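Local structure of WbbM protein (Klebsiella pneumoniae, 6U4B) at residues Gly456-Lys461 against Lys501-Asp506. The protein is a trimeric bifunctional glycosyltransferase that polymerises O-antigen glycan and binds magnesium in a GT8-like domain. Sequence-based numbering, arbitrary orientation.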
ATOM      1  N   GLY A 456     -12.686  43.352  16.961  1.00 60.10           N
ATOM      2  CA  GLY A 456     -11.913  43.786  18.115  1.00 57.59           C
ATOM      3  C   GLY A 456     -12.792  44.223  19.270  1.00 55.93           C
ATOM      4  O   GLY A 456     -12.551  43.858  20.425  1.00 52.85           O
ATOM      5  N   GLU A 457     -13.819  45.023  18.977  1.00 58.53           N
ATOM      6  CA  GLU A 457     -14.742  45.437  20.028  1.00 61.14           C
ATOM      7  C   GLU A 457     -15.526  44.245  20.569  1.00 59.75           C
ATOM      8  O   GLU A 457     -15.781  44.155  21.777  1.00 62.93           O
ATOM      9  CB  GLU A 457     -15.694  46.514  19.509  1.00 69.07           C
ATOM     10  CG  GLU A 457     -16.466  47.215  20.613  1.00 79.29           C
ATOM     11  CD  GLU A 457     -17.642  48.013  20.092  1.00 86.26           C
ATOM     12  OE1 GLU A 457     -17.525  48.608  18.998  1.00 89.76           O
ATOM     13  OE2 GLU A 457     -18.689  48.036  20.773  1.00 87.70           O
ATOM     14  N   TYR A 458     -15.915  43.320  19.687  1.00 59.86           N
ATOM     15  CA  TYR A 458     -16.629  42.120  20.119  1.00 54.37           C
ATOM     16  C   TYR A 458     -15.796  41.300  21.094  1.00 53.16           C
ATOM     17  O   TYR A 458     -16.315  40.800  22.101  1.00 49.00           O
ATOM     18  CB  TYR A 458     -17.015  41.279  18.900  1.00 50.53           C
ATOM     19  CG  TYR A 458     -17.544  39.894  19.220  1.00 50.99           C
ATOM     20  CD1 TYR A 458     -18.845  39.712  19.673  1.00 52.83           C
ATOM     21  CD2 TYR A 458     -16.747  38.767  19.047  1.00 49.97           C
ATOM     22  CE1 TYR A 458     -19.334  38.447  19.958  1.00 51.71           C
ATOM     23  CE2 TYR A 458     -17.227  37.495  19.330  1.00 46.53           C
ATOM     24  CZ  TYR A 458     -18.522  37.343  19.787  1.00 49.79           C
ATOM     25  OH  TYR A 458     -19.009  36.084  20.070  1.00 47.98           O
ATOM     26  N   LEU A 459     -14.498  41.159  20.819  1.00 49.93           N
ATOM     27  CA  LEU A 459     -13.635  40.389  21.705  1.00 54.05           C
ATOM     28  C   LEU A 459     -13.499  41.058  23.069  1.00 55.05           C
ATOM     29  O   LEU A 459     -13.473  40.378  24.101  1.00 55.15           O
ATOM     30  CB  LEU A 459     -12.262  40.195  21.060  1.00 56.14           C
ATOM     31  CG  LEU A 459     -12.199  39.357  19.777  1.00 56.74           C
ATOM     32  CD1 LEU A 459     -10.783  38.853  19.522  1.00 51.85           C
ATOM     33  CD2 LEU A 459     -13.194  38.207  19.809  1.00 41.51           C
ATOM     34  N   GLN A 460     -13.421  42.391  23.097  1.00 54.50           N
ATOM     35  CA  GLN A 460     -13.228  43.088  24.365  1.00 58.38           C
ATOM     36  C   GLN A 460     -14.510  43.150  25.188  1.00 59.28           C
ATOM     37  O   GLN A 460     -14.468  42.996  26.414  1.00 58.72           O
ATOM     38  CB  GLN A 460     -12.693  44.499  24.118  1.00 65.34           C
ATOM     39  CG  GLN A 460     -11.179  44.599  24.157  1.00 68.51           C
ATOM     40  CD  GLN A 460     -10.692  46.029  24.203  1.00 75.66           C
ATOM     41  OE1 GLN A 460     -10.961  46.820  23.299  1.00 76.12           O
ATOM     42  NE2 GLN A 460      -9.974  46.374  25.267  1.00 80.09           N
ATOM     43  N   LYS A 461     -15.652  43.378  24.541  1.00 59.52           N
ATOM     44  CA  LYS A 461     -16.905  43.584  25.264  1.00 68.98           C
ATOM     45  C   LYS A 461     -17.626  42.268  25.542  1.00 67.05           C
ATOM     46  O   LYS A 461     -17.944  41.957  26.694  1.00 70.50           O
ATOM     47  CB  LYS A 461     -17.810  44.541  24.479  1.00 72.86           C
ATOM     48  CG  LYS A 461     -17.177  45.890  24.180  1.00 76.77           C
ATOM     49  CD  LYS A 461     -16.931  46.684  25.451  1.00 84.28           C
ATOM     50  CE  LYS A 461     -16.240  48.008  25.150  1.00 88.58           C
ATOM     51  NZ  LYS A 461     -17.011  48.830  24.175  1.00 91.66           N
ATOM     52  N   LYS A 501     -25.876  33.544  22.549  1.00 57.58           N
ATOM     53  CA  LYS A 501     -25.272  32.884  21.403  1.00 57.44           C
ATOM     54  C   LYS A 501     -24.094  33.712  20.910  1.00 57.96           C
ATOM     55  O   LYS A 501     -24.174  34.940  20.819  1.00 60.67           O
ATOM     56  CB  LYS A 501     -26.299  32.687  20.288  1.00 61.77           C
ATOM     57  CG  LYS A 501     -27.520  31.926  20.748  1.00 74.91           C
ATOM     58  CD  LYS A 501     -27.905  30.836  19.767  1.00 81.62           C
ATOM     59  CE  LYS A 501     -28.722  29.763  20.465  1.00 81.44           C
ATOM     60  NZ  LYS A 501     -27.908  29.052  21.491  1.00 75.89           N
ATOM     61  N   TYR A 502     -22.997  33.030  20.600  1.00 52.68           N
ATOM     62  CA  TYR A 502     -21.730  33.677  20.300  1.00 52.35           C
ATOM     63  C   TYR A 502     -21.357  33.509  18.833  1.00 53.32           C
ATOM     64  O   TYR A 502     -21.790  32.570  18.156  1.00 48.28           O
ATOM     65  CB  TYR A 502     -20.613  33.124  21.193  1.00 50.51           C
ATOM     66  CG  TYR A 502     -20.862  33.364  22.664  1.00 58.18           C
ATOM     67  CD1 TYR A 502     -20.463  34.548  23.271  1.00 60.59           C
ATOM     68  CD2 TYR A 502     -21.508  32.413  23.444  1.00 59.99           C
ATOM     69  CE1 TYR A 502     -20.696  34.776  24.612  1.00 64.69           C
ATOM     70  CE2 TYR A 502     -21.742  32.630  24.787  1.00 63.26           C
ATOM     71  CZ  TYR A 502     -21.335  33.813  25.365  1.00 69.36           C
ATOM     72  OH  TYR A 502     -21.570  34.038  26.703  1.00 77.65           O
ATOM     73  N   TRP A 503     -20.525  34.440  18.357  1.00 54.05           N
ATOM     74  CA  TRP A 503     -20.161  34.489  16.945  1.00 54.88           C
ATOM     75  C   TRP A 503     -19.548  33.172  16.482  1.00 56.66           C
ATOM     76  O   TRP A 503     -20.005  32.571  15.503  1.00 42.29           O
ATOM     77  CB  TRP A 503     -19.199  35.652  16.706  1.00 52.35           C
ATOM     78  CG  TRP A 503     -18.919  35.937  15.266  1.00 54.11           C
ATOM     79  CD1 TRP A 503     -19.658  35.538  14.191  1.00 55.91           C
ATOM     80  CD2 TRP A 503     -17.817  36.688  14.740  1.00 52.19           C
ATOM     81  NE1 TRP A 503     -19.085  35.993  13.029  1.00 57.10           N
ATOM     82  CE2 TRP A 503     -17.954  36.702  13.338  1.00 55.97           C
ATOM     83  CE3 TRP A 503     -16.728  37.347  15.319  1.00 48.99           C
ATOM     84  CZ2 TRP A 503     -17.044  37.350  12.506  1.00 59.26           C
ATOM     85  CZ3 TRP A 503     -15.826  37.991  14.491  1.00 55.53           C
ATOM     86  CH2 TRP A 503     -15.990  37.988  13.100  1.00 59.20           C
ATOM     87  N   PHE A 504     -18.513  32.704  17.178  1.00 48.34           N
ATOM     88  CA  PHE A 504     -17.860  31.445  16.847  1.00 48.11           C
ATOM     89  C   PHE A 504     -18.140  30.362  17.883  1.00 43.89           C
ATOM     90  O   PHE A 504     -17.282  29.519  18.156  1.00 45.57           O
ATOM     91  CB  PHE A 504     -16.358  31.655  16.665  1.00 45.30           C
ATOM     92  CG  PHE A 504     -16.003  32.288  15.353  1.00 50.53           C
ATOM     93  CD1 PHE A 504     -15.892  31.519  14.205  1.00 57.51           C
ATOM     94  CD2 PHE A 504     -15.800  33.653  15.260  1.00 53.86           C
ATOM     95  CE1 PHE A 504     -15.571  32.101  12.990  1.00 60.43           C
ATOM     96  CE2 PHE A 504     -15.479  34.241  14.051  1.00 58.06           C
ATOM     97  CZ  PHE A 504     -15.365  33.464  12.915  1.00 60.21           C
ATOM     98  N   LEU A 505     -19.332  30.391  18.472  1.00 42.42           N
ATOM     99  CA  LEU A 505     -19.902  29.269  19.233  1.00 43.08           C
ATOM    100  C   LEU A 505     -18.942  28.888  20.360  1.00 38.09           C
ATOM    101  O   LEU A 505     -18.493  29.779  21.100  1.00 40.44           O
ATOM    102  CB  LEU A 505     -20.240  28.155  18.247  1.00 48.30           C
ATOM    103  CG  LEU A 505     -20.979  28.559  16.970  1.00 50.83           C
ATOM    104  CD1 LEU A 505     -21.145  27.361  16.049  1.00 52.68           C
ATOM    105  CD2 LEU A 505     -22.329  29.187  17.286  1.00 53.69           C
ATOM    106  N   ASP A 506     -18.595  27.607  20.521  1.00 36.04           N
ATOM    107  CA  ASP A 506     -17.791  27.177  21.660  1.00 36.77           C
ATOM    108  C   ASP A 506     -16.371  27.723  21.616  1.00 37.82           C
ATOM    109  O   ASP A 506     -15.729  27.822  22.669  1.00 40.66           O
ATOM    110  CB  ASP A 506     -17.757  25.649  21.737  1.00 39.06           C
ATOM    111  CG  ASP A 506     -17.178  25.013  20.487  1.00 44.43           C
ATOM    112  OD1 ASP A 506     -17.497  25.482  19.373  1.00 45.40           O
ATOM    113  OD2 ASP A 506     -16.401  24.046  20.617  1.00 44.46           O
TER
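With chi1 of 170°, Tyr-458 turns its CG away from its own backbone N and sends the ring out from helix 455-461; Trp-503, whose CG is likewise anti to N (chi1 -171°), extends its indole so that an edge faces that ring. The evidence for an aromatic pair is the plane angle of 88° with centroids of the phenol and the six-membered indole ring 5.8 Å apart: an offset edge-to-face stack in which the tryptophan presents its edge to the tyrosine face. The indole atom closest to the phenol is Trp-503 CE3, 4.0 Å from Tyr-458 CD2, while the tightest apolar approach is made at the CB stem of the tryptophan: Trp-503 CB to Tyr-458 CZ, 3.6 Å. The phenol end reaches the turn itself. Tyr-458 OH lies 2.8 Å from Trp-503 N. The same oxygen meets the Tyr-502 ring at the edge, in plane, with Tyr-502 CD1 3.8 Å away. Over one indole face, Phe-504 CE2 sits 3.4 Å above the ring centre, while Tyr-458 meets the edge. The type I turn from Tyr-502 to Leu-505 leads into helix 505-513. Within the glycosyltransferase family 8 region, the contact thus joins helix 455-461 to this turn, with the Phe-504 side chain about 10 Å from a bound magnesium ion. Asp-508 OD2, from outside the two segments, hydrogen-bonds both Tyr-458 OH and the Phe-504 amide N, so a third residue completes the polar link while aromatic packing joins the segments directly.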